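Peptidase M16 inactive domain family protein (Pseudomonas fluorescens, PDB 3GWB) is of unproven function but belongs to the M16 metallopeptidase family, in its inactive-domain branch, and is only tentatively linked with hydrolase activity. Local coordinates at residues Val14-Leu26 and Arg207-Ala219; Gly45-Leu57 and Pro164-Ile176. One frame throughout, in Å; residues are numbered along the deposited sequence.

Contact 1 of 2, residues Val14-Leu26 and Arg207-Ala219; sequences VQTWSTAEGAKVL and RSDAEAIAAQVSA
Arg207, at the start of helix 207-219, lays its guanidinium over one face of the Trp17 indole. The group centres are 3.9 Å apart and the planes differ by only 10°, which identifies a cation-pi stack offset toward the six-membered ring. A bend at chi2 (67°) folds the arginine chain back over the ring. Its N-H groups then find partners: NH1 donates to Gln15 OE1 at 3.1 Å, nearly straight (166°) and with the oxygen in the guanidinium plane, while NE forms a salt bridge to Glu211 OE2 at 2.7 Å, the oxygen tilted out of that plane. Stack, amide and carboxylate together fix the rotation of the guanidinium. Val25 CG1 backs the opposite face of the indole, and Ala210 CB meets its edge at CH2. Trp17 NE1 is satisfied by a water 2.7 Å away. That water donates in turn to Glu211 O.

Further along the helix, Ala214 CB packs against Val25 CG2 at 3.8 Å. Beyond it, a directed chain of hydroxyls closes the contact: Thr19 OG1 donates to Ser218 OG at 2.8 Å, and Ser218 OG donates to Glu21 OE1 at 2.8 Å. Thr19 OG1 accepts in turn from Ala23 N, so the type I turn from Thr19 to Gly22 is tied internally as well as to the helix. Glu21 OE1 accepts a second hydrogen bond, from another water, which also donates to Ala215 O. Glu21 N adds a weak bond to Thr19 OG1.

Strands 15-18 and 24-29 form an antiparallel hairpin at the margin of the mixed sheet, and helix 207-220 follows strand 197-203, the next neighbour in that sheet. With axes 10.5 Å apart at strand 15-18, the arrangement is that of a two-layer alpha/beta domain with a helix packed on its sheet.

Contact 2 of 2, residues Gly45-Leu57 and Pro164-Ile176; sequences GSSQDGNAPGVAL and PYAHASDGDAKSI
Two glycines let the backbones touch directly: Gly54 and Gly171 have CA atoms 3.9 Å apart, and Gly54 CA makes a CA-H...O contact with Ser169 O at 3.4 Å (161° at the hydrogen). Side chains are excluded here, since a CB on Gly171 would lie 2.5 Å from Pro53 O and one on Gly54 would strike Ile176 CD1. Pro53 O accepts from Ser175 OG at 3.0 Å, in the carbonyl plane and on a lone pair.

Gly54 is the N-cap residue of helix 55-62, and Asp49 OD1 holds the first turn by accepting from Ala56 N at 3.0 Å. In active M16 peptidases the corresponding helix carries the HxxEH zinc motif; by sequence comparison, Leu57 probably takes the place of its first histidine. Here Leu57 CD1 packs on Ser169 CB instead, and a water that accepts from Leu57 N probably donates to Ser169 O.

With CG wedged between its backbone N and carbonyl carbon (chi1 73°), His167 turns its ring edge to Ser46 O, which NE2 reaches in a weak bond of 3.2 Å. ND1 donates to Ala168 O from above the carbonyl plane. A leucine in place of His167 would probably leave Ser46 O with Asp49 N and Ala168 O with Gly171 N, each one donor poorer. Ser169 OG donates to Ser46 OG at 3.0 Å, and Ser46 OG donates onward to a water bound by Pro164 O and His167 O.

How the contacts relate
From the N terminus, the chain first lays down the hairpin of strands 15-18 and 24-29, then strand 35-42, and enters segment 45-57, whose end is the first turn of helix 55-62. Contact 2 closes when segment 164-176 returns to it. After helix 181-191 and strand 197-203, helix 207-220 comes back to the opening hairpin and closes contact 1. Contact 2 is therefore nested within the loop of contact 1, without crossing. Their centres lie 31 Å apart, and the nearest atoms about 14 Å. Contact 1 fastens a helix to the sheet margin; contact 2 joins the strand-to-helix connection after strand 35-42 to the loop between helices 147-160 and 181-191, nearer the middle of the chain.

Contact 1 of 2, residues Val14-Leu26 and Arg207-Ala219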
# COMPACT_ATOMS: atom_id res chain seq x y z
N VAL A 14 -23.12 -11.49 19.18
CA VAL A 14 -23.14 -11.66 17.75
C VAL A 14 -24.51 -12.23 17.39
O VAL A 14 -24.97 -13.22 17.98
CB VAL A 14 -22.06 -12.66 17.29
CG1 VAL A 14 -22.11 -12.82 15.78
CG2 VAL A 14 -20.69 -12.17 17.73
N GLN A 15 -25.18 -11.59 16.43
CA GLN A 15 -26.49 -12.05 16.02
C GLN A 15 -26.38 -12.66 14.64
O GLN A 15 -25.57 -12.22 13.81
CB GLN A 15 -27.48 -10.89 16.00
CG GLN A 15 -27.62 -10.20 17.33
CD GLN A 15 -28.49 -8.97 17.25
OE1 GLN A 15 -29.67 -9.06 16.93
NE2 GLN A 15 -27.90 -7.81 17.53
N THR A 16 -27.18 -13.68 14.36
CA THR A 16 -27.09 -14.32 13.07
C THR A 16 -28.44 -14.78 12.53
O THR A 16 -29.37 -15.05 13.30
CB THR A 16 -26.14 -15.53 13.13
OG1 THR A 16 -25.91 -16.03 11.80
CG2 THR A 16 -26.73 -16.63 13.98
N TRP A 17 -28.53 -14.87 11.21
CA TRP A 17 -29.73 -15.30 10.53
C TRP A 17 -29.36 -15.48 9.06
O TRP A 17 -28.22 -15.20 8.68
CB TRP A 17 -30.86 -14.27 10.69
CG TRP A 17 -30.61 -12.91 10.08
CD1 TRP A 17 -30.94 -12.51 8.81
CD2 TRP A 17 -30.01 -11.77 10.71
NE1 TRP A 17 -30.59 -11.19 8.62
CE2 TRP A 17 -30.02 -10.71 9.77
CE3 TRP A 17 -29.47 -11.54 11.98
CZ2 TRP A 17 -29.50 -9.45 10.06
CZ3 TRP A 17 -28.96 -10.27 12.27
CH2 TRP A 17 -28.98 -9.25 11.32
N SER A 18 -30.31 -15.96 8.26
CA SER A 18 -30.07 -16.15 6.84
C SER A 18 -31.09 -15.35 6.05
O SER A 18 -32.18 -15.07 6.55
CB SER A 18 -30.17 -17.63 6.48
OG SER A 18 -29.13 -18.37 7.10
N THR A 19 -30.74 -14.98 4.83
CA THR A 19 -31.68 -14.24 3.98
C THR A 19 -32.47 -15.26 3.17
O THR A 19 -32.17 -16.45 3.18
CB THR A 19 -30.95 -13.31 2.99
OG1 THR A 19 -30.16 -14.11 2.09
CG2 THR A 19 -30.05 -12.32 3.73
N ALA A 20 -33.48 -14.79 2.44
CA ALA A 20 -34.30 -15.67 1.62
C ALA A 20 -33.50 -16.37 0.52
O ALA A 20 -33.96 -17.37 -0.03
CB ALA A 20 -35.46 -14.89 1.00
N GLU A 21 -32.31 -15.84 0.20
CA GLU A 21 -31.45 -16.44 -0.83
C GLU A 21 -30.47 -17.44 -0.25
O GLU A 21 -29.67 -18.03 -0.97
CB GLU A 21 -30.63 -15.38 -1.57
CG GLU A 21 -31.38 -14.51 -2.53
CD GLU A 21 -32.38 -13.64 -1.83
OE1 GLU A 21 -32.07 -13.18 -0.71
OE2 GLU A 21 -33.47 -13.40 -2.40
N GLY A 22 -30.50 -17.62 1.07
CA GLY A 22 -29.60 -18.55 1.70
C GLY A 22 -28.27 -17.94 2.13
O GLY A 22 -27.33 -18.67 2.46
N ALA A 23 -28.18 -16.62 2.13
CA ALA A 23 -26.94 -15.97 2.55
C ALA A 23 -26.84 -15.95 4.08
O ALA A 23 -27.81 -15.68 4.78
CB ALA A 23 -26.88 -14.53 2.00
N LYS A 24 -25.65 -16.25 4.59
CA LYS A 24 -25.44 -16.24 6.03
C LYS A 24 -25.16 -14.81 6.48
O LYS A 24 -24.27 -14.16 5.94
CB LYS A 24 -24.25 -17.13 6.39
CG LYS A 24 -24.32 -18.53 5.83
CD LYS A 24 -23.03 -19.31 6.12
CE LYS A 24 -22.83 -19.50 7.61
NZ LYS A 24 -23.95 -20.27 8.21
N VAL A 25 -25.92 -14.32 7.45
CA VAL A 25 -25.72 -12.97 7.97
C VAL A 25 -25.24 -12.97 9.43
O VAL A 25 -25.78 -13.69 10.27
CB VAL A 25 -27.04 -12.15 7.91
CG1 VAL A 25 -26.79 -10.72 8.35
CG2 VAL A 25 -27.63 -12.17 6.51
N LEU A 26 -24.22 -12.17 9.73
CA LEU A 26 -23.73 -12.03 11.10
C LEU A 26 -23.69 -10.54 11.40
O LEU A 26 -23.20 -9.74 10.59
CB LEU A 26 -22.34 -12.65 11.27
CG LEU A 26 -22.31 -14.18 11.28
CD1 LEU A 26 -22.44 -14.72 9.85
CD2 LEU A 26 -21.02 -14.64 11.92
N ARG A 207 -30.99 -3.95 14.86
CA ARG A 207 -31.12 -5.28 14.25
C ARG A 207 -32.03 -5.17 13.02
O ARG A 207 -31.78 -5.81 11.99
CB ARG A 207 -31.70 -6.27 15.27
CG ARG A 207 -32.30 -7.55 14.70
CD ARG A 207 -31.27 -8.47 14.06
NE ARG A 207 -31.89 -9.68 13.51
CZ ARG A 207 -31.87 -10.88 14.09
NH1 ARG A 207 -31.25 -11.06 15.25
NH2 ARG A 207 -32.46 -11.91 13.51
N SER A 208 -33.08 -4.36 13.12
CA SER A 208 -34.02 -4.18 12.01
C SER A 208 -33.31 -3.51 10.84
O SER A 208 -33.50 -3.88 9.69
CB SER A 208 -35.22 -3.34 12.46
OG SER A 208 -35.88 -3.96 13.55
N ASP A 209 -32.48 -2.51 11.15
CA ASP A 209 -31.72 -1.81 10.11
C ASP A 209 -30.85 -2.84 9.39
O ASP A 209 -30.77 -2.85 8.16
CB ASP A 209 -30.76 -0.76 10.71
CG ASP A 209 -31.47 0.47 11.25
OD1 ASP A 209 -32.56 0.82 10.74
OD2 ASP A 209 -30.91 1.10 12.18
N ALA A 210 -30.20 -3.69 10.17
CA ALA A 210 -29.31 -4.71 9.64
C ALA A 210 -30.05 -5.73 8.78
O ALA A 210 -29.54 -6.18 7.75
CB ALA A 210 -28.59 -5.41 10.79
N GLU A 211 -31.25 -6.11 9.22
CA GLU A 211 -32.04 -7.07 8.46
C GLU A 211 -32.34 -6.52 7.07
O GLU A 211 -32.20 -7.23 6.08
CB GLU A 211 -33.33 -7.39 9.20
CG GLU A 211 -33.24 -8.64 10.07
CD GLU A 211 -34.39 -8.75 11.05
OE1 GLU A 211 -35.47 -8.19 10.76
OE2 GLU A 211 -34.22 -9.40 12.11
N ALA A 212 -32.75 -5.25 7.01
CA ALA A 212 -33.08 -4.60 5.73
C ALA A 212 -31.85 -4.50 4.82
O ALA A 212 -31.93 -4.77 3.62
CB ALA A 212 -33.66 -3.20 5.99
N ILE A 213 -30.71 -4.11 5.40
CA ILE A 213 -29.47 -3.99 4.63
C ILE A 213 -29.07 -5.35 4.05
O ILE A 213 -28.76 -5.47 2.86
CB ILE A 213 -28.30 -3.50 5.52
CG1 ILE A 213 -28.63 -2.13 6.13
CG2 ILE A 213 -27.01 -3.51 4.73
CD1 ILE A 213 -29.09 -1.11 5.15
N ALA A 214 -29.09 -6.37 4.89
CA ALA A 214 -28.70 -7.70 4.44
C ALA A 214 -29.64 -8.23 3.36
O ALA A 214 -29.18 -8.84 2.39
CB ALA A 214 -28.65 -8.66 5.62
N ALA A 215 -30.94 -8.02 3.53
CA ALA A 215 -31.89 -8.50 2.54
C ALA A 215 -31.70 -7.79 1.20
O ALA A 215 -31.84 -8.40 0.15
CB ALA A 215 -33.31 -8.30 3.03
N GLN A 216 -31.38 -6.50 1.26
CA GLN A 216 -31.18 -5.72 0.05
C GLN A 216 -29.94 -6.16 -0.72
O GLN A 216 -29.98 -6.31 -1.93
CB GLN A 216 -31.07 -4.22 0.40
CG GLN A 216 -30.57 -3.37 -0.76
CD GLN A 216 -30.42 -1.90 -0.39
OE1 GLN A 216 -29.89 -1.57 0.67
NE2 GLN A 216 -30.87 -1.02 -1.28
N VAL A 217 -28.84 -6.35 -0.01
CA VAL A 217 -27.60 -6.77 -0.65
C VAL A 217 -27.79 -8.17 -1.24
O VAL A 217 -27.46 -8.43 -2.40
CB VAL A 217 -26.43 -6.78 0.37
CG1 VAL A 217 -25.18 -7.36 -0.26
CG2 VAL A 217 -26.15 -5.36 0.84
N SER A 218 -28.36 -9.06 -0.44
CA SER A 218 -28.59 -10.43 -0.86
C SER A 218 -29.46 -10.49 -2.11
O SER A 218 -29.17 -11.27 -3.02
CB SER A 218 -29.26 -11.21 0.28
OG SER A 218 -29.43 -12.57 -0.08
N ALA A 219 -30.50 -9.66 -2.18
CA ALA A 219 -31.41 -9.67 -3.34
C ALA A 219 -30.79 -9.15 -4.64
O ALA A 219 -31.25 -9.50 -5.73
CB ALA A 219 -32.67 -8.87 -3.02
O HOH W 1 -31.88 -10.06 6.50
O HOH W 2 -33.24 -10.75 0.14

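Contact 2 of 2, residues Gly45-Leu57 and Pro164-Ile176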
# COMPACT_ATOMS: atom_id res chain seq x y z
N GLY A 45 -12.51 -17.49 -4.43
CA GLY A 45 -11.07 -17.26 -4.53
C GLY A 45 -10.49 -18.05 -5.68
O GLY A 45 -11.21 -18.70 -6.43
N SER A 46 -9.16 -18.01 -5.82
CA SER A 46 -8.49 -18.70 -6.90
C SER A 46 -8.70 -20.21 -6.90
O SER A 46 -8.55 -20.87 -7.94
CB SER A 46 -6.99 -18.38 -6.88
OG SER A 46 -6.39 -18.77 -5.66
N SER A 47 -9.08 -20.77 -5.76
CA SER A 47 -9.32 -22.20 -5.66
C SER A 47 -10.51 -22.61 -6.54
O SER A 47 -10.72 -23.79 -6.81
CB SER A 47 -9.58 -22.61 -4.20
OG SER A 47 -10.78 -22.04 -3.68
N GLN A 48 -11.27 -21.61 -7.01
CA GLN A 48 -12.42 -21.87 -7.87
C GLN A 48 -12.08 -21.60 -9.33
O GLN A 48 -12.93 -21.73 -10.20
CB GLN A 48 -13.60 -20.98 -7.47
CG GLN A 48 -14.15 -21.20 -6.06
CD GLN A 48 -14.56 -22.64 -5.78
OE1 GLN A 48 -15.03 -23.36 -6.67
NE2 GLN A 48 -14.41 -23.06 -4.53
N ASP A 49 -10.83 -21.22 -9.60
CA ASP A 49 -10.37 -20.92 -10.95
C ASP A 49 -10.64 -22.01 -11.98
O ASP A 49 -11.02 -21.72 -13.12
CB ASP A 49 -8.87 -20.62 -10.97
CG ASP A 49 -8.54 -19.20 -10.55
OD1 ASP A 49 -9.46 -18.36 -10.46
OD2 ASP A 49 -7.34 -18.92 -10.33
N GLY A 50 -10.44 -23.26 -11.59
CA GLY A 50 -10.65 -24.34 -12.53
C GLY A 50 -9.58 -24.29 -13.61
O GLY A 50 -8.39 -24.22 -13.31
N ASN A 51 -10.01 -24.31 -14.87
CA ASN A 51 -9.08 -24.28 -16.00
C ASN A 51 -8.68 -22.87 -16.42
O ASN A 51 -8.03 -22.70 -17.46
CB ASN A 51 -9.72 -24.97 -17.20
CG ASN A 51 -10.82 -24.14 -17.82
OD1 ASN A 51 -11.81 -23.81 -17.16
ND2 ASN A 51 -10.66 -23.78 -19.09
N ALA A 52 -9.06 -21.87 -15.64
CA ALA A 52 -8.72 -20.49 -15.99
C ALA A 52 -8.04 -19.74 -14.84
O ALA A 52 -8.59 -18.79 -14.30
CB ALA A 52 -9.98 -19.74 -16.44
N PRO A 53 -6.82 -20.17 -14.47
CA PRO A 53 -6.07 -19.53 -13.39
C PRO A 53 -6.13 -18.00 -13.49
O PRO A 53 -5.87 -17.44 -14.55
CB PRO A 53 -4.66 -20.07 -13.59
CG PRO A 53 -4.91 -21.45 -14.09
CD PRO A 53 -6.03 -21.24 -15.10
N GLY A 54 -6.50 -17.35 -12.38
CA GLY A 54 -6.60 -15.90 -12.37
C GLY A 54 -7.97 -15.31 -12.66
O GLY A 54 -8.17 -14.11 -12.49
N VAL A 55 -8.93 -16.12 -13.11
CA VAL A 55 -10.24 -15.57 -13.43
C VAL A 55 -10.94 -15.03 -12.18
O VAL A 55 -11.64 -14.02 -12.23
CB VAL A 55 -11.14 -16.61 -14.16
CG1 VAL A 55 -11.55 -17.73 -13.21
CG2 VAL A 55 -12.36 -15.92 -14.74
N ALA A 56 -10.73 -15.68 -11.04
CA ALA A 56 -11.35 -15.24 -9.79
C ALA A 56 -10.85 -13.86 -9.39
O ALA A 56 -11.62 -12.97 -9.04
CB ALA A 56 -11.06 -16.24 -8.68
N LEU A 57 -9.54 -13.68 -9.46
CA LEU A 57 -8.98 -12.40 -9.07
C LEU A 57 -9.40 -11.30 -10.04
O LEU A 57 -9.70 -10.17 -9.64
CB LEU A 57 -7.46 -12.51 -8.98
CG LEU A 57 -6.78 -11.54 -8.01
CD1 LEU A 57 -5.72 -12.28 -7.20
CD2 LEU A 57 -6.19 -10.37 -8.78
N PRO A 164 -6.00 -27.18 -5.87
CA PRO A 164 -6.39 -25.81 -6.25
C PRO A 164 -5.64 -24.67 -5.54
O PRO A 164 -5.64 -23.54 -6.04
CB PRO A 164 -7.89 -25.80 -5.96
CG PRO A 164 -8.29 -27.20 -6.30
CD PRO A 164 -7.19 -28.02 -5.65
N TYR A 165 -5.01 -24.94 -4.40
CA TYR A 165 -4.26 -23.90 -3.69
C TYR A 165 -2.85 -23.73 -4.24
O TYR A 165 -2.19 -22.74 -3.95
CB TYR A 165 -4.12 -24.21 -2.19
CG TYR A 165 -5.39 -24.12 -1.36
CD1 TYR A 165 -6.52 -23.45 -1.82
CD2 TYR A 165 -5.44 -24.70 -0.09
CE1 TYR A 165 -7.67 -23.36 -1.03
CE2 TYR A 165 -6.57 -24.61 0.70
CZ TYR A 165 -7.68 -23.94 0.23
OH TYR A 165 -8.79 -23.88 1.03
N ALA A 166 -2.39 -24.70 -5.03
CA ALA A 166 -1.05 -24.65 -5.58
C ALA A 166 -0.73 -23.46 -6.49
O ALA A 166 0.29 -22.79 -6.31
CB ALA A 166 -0.75 -25.95 -6.32
N HIS A 167 -1.58 -23.19 -7.47
CA HIS A 167 -1.33 -22.12 -8.43
C HIS A 167 -1.52 -20.71 -7.88
O HIS A 167 -2.32 -20.49 -6.97
CB HIS A 167 -2.19 -22.31 -9.68
CG HIS A 167 -3.64 -22.01 -9.46
ND1 HIS A 167 -4.19 -20.78 -9.73
CD2 HIS A 167 -4.64 -22.77 -8.95
CE1 HIS A 167 -5.47 -20.79 -9.41
NE2 HIS A 167 -5.77 -21.98 -8.93
N ALA A 168 -0.78 -19.76 -8.44
CA ALA A 168 -0.85 -18.38 -8.01
C ALA A 168 -2.24 -17.81 -8.28
O ALA A 168 -2.80 -18.04 -9.35
CB ALA A 168 0.20 -17.55 -8.74
N SER A 169 -2.77 -17.07 -7.32
CA SER A 169 -4.09 -16.47 -7.43
C SER A 169 -4.28 -15.56 -8.64
O SER A 169 -5.37 -15.52 -9.22
CB SER A 169 -4.41 -15.67 -6.16
OG SER A 169 -4.46 -16.52 -5.03
N ASP A 170 -3.24 -14.82 -9.01
CA ASP A 170 -3.33 -13.92 -10.15
C ASP A 170 -3.11 -14.61 -11.49
O ASP A 170 -3.04 -13.95 -12.53
CB ASP A 170 -2.33 -12.77 -10.00
CG ASP A 170 -0.92 -13.25 -9.66
OD1 ASP A 170 -0.51 -14.32 -10.16
OD2 ASP A 170 -0.23 -12.55 -8.89
N GLY A 171 -3.01 -15.93 -11.48
CA GLY A 171 -2.79 -16.66 -12.72
C GLY A 171 -1.40 -16.38 -13.25
O GLY A 171 -0.49 -16.10 -12.47
N ASP A 172 -1.21 -16.47 -14.56
CA ASP A 172 0.10 -16.20 -15.15
C ASP A 172 -0.01 -15.57 -16.54
O ASP A 172 -1.10 -15.39 -17.07
CB ASP A 172 0.92 -17.49 -15.24
CG ASP A 172 0.30 -18.52 -16.16
OD1 ASP A 172 -0.05 -18.16 -17.30
OD2 ASP A 172 0.17 -19.69 -15.74
N ALA A 173 1.14 -15.24 -17.12
CA ALA A 173 1.20 -14.60 -18.44
C ALA A 173 0.49 -15.37 -19.55
O ALA A 173 0.03 -14.77 -20.52
CB ALA A 173 2.66 -14.36 -18.84
N LYS A 174 0.40 -16.68 -19.42
CA LYS A 174 -0.25 -17.47 -20.46
C LYS A 174 -1.74 -17.66 -20.23
O LYS A 174 -2.50 -17.85 -21.19
CB LYS A 174 0.43 -18.84 -20.59
CG LYS A 174 1.85 -18.74 -21.14
CD LYS A 174 2.47 -20.11 -21.42
CE LYS A 174 2.76 -20.89 -20.14
NZ LYS A 174 3.54 -22.13 -20.42
N SER A 175 -2.17 -17.57 -18.98
CA SER A 175 -3.57 -17.77 -18.63
C SER A 175 -4.44 -16.51 -18.62
O SER A 175 -5.66 -16.60 -18.76
CB SER A 175 -3.65 -18.46 -17.25
OG SER A 175 -4.96 -18.89 -16.97
N ILE A 176 -3.82 -15.34 -18.48
CA ILE A 176 -4.58 -14.09 -18.43
C ILE A 176 -5.09 -13.54 -19.76
O ILE A 176 -6.26 -13.17 -19.87
CB ILE A 176 -3.74 -12.98 -17.72
CG1 ILE A 176 -3.48 -13.38 -16.26
CG2 ILE A 176 -4.48 -11.65 -17.76
CD1 ILE A 176 -4.73 -13.60 -15.46
O HOH W 3 -4.99 -20.88 -6.07
O HOH W 4 -7.89 -16.16 -9.54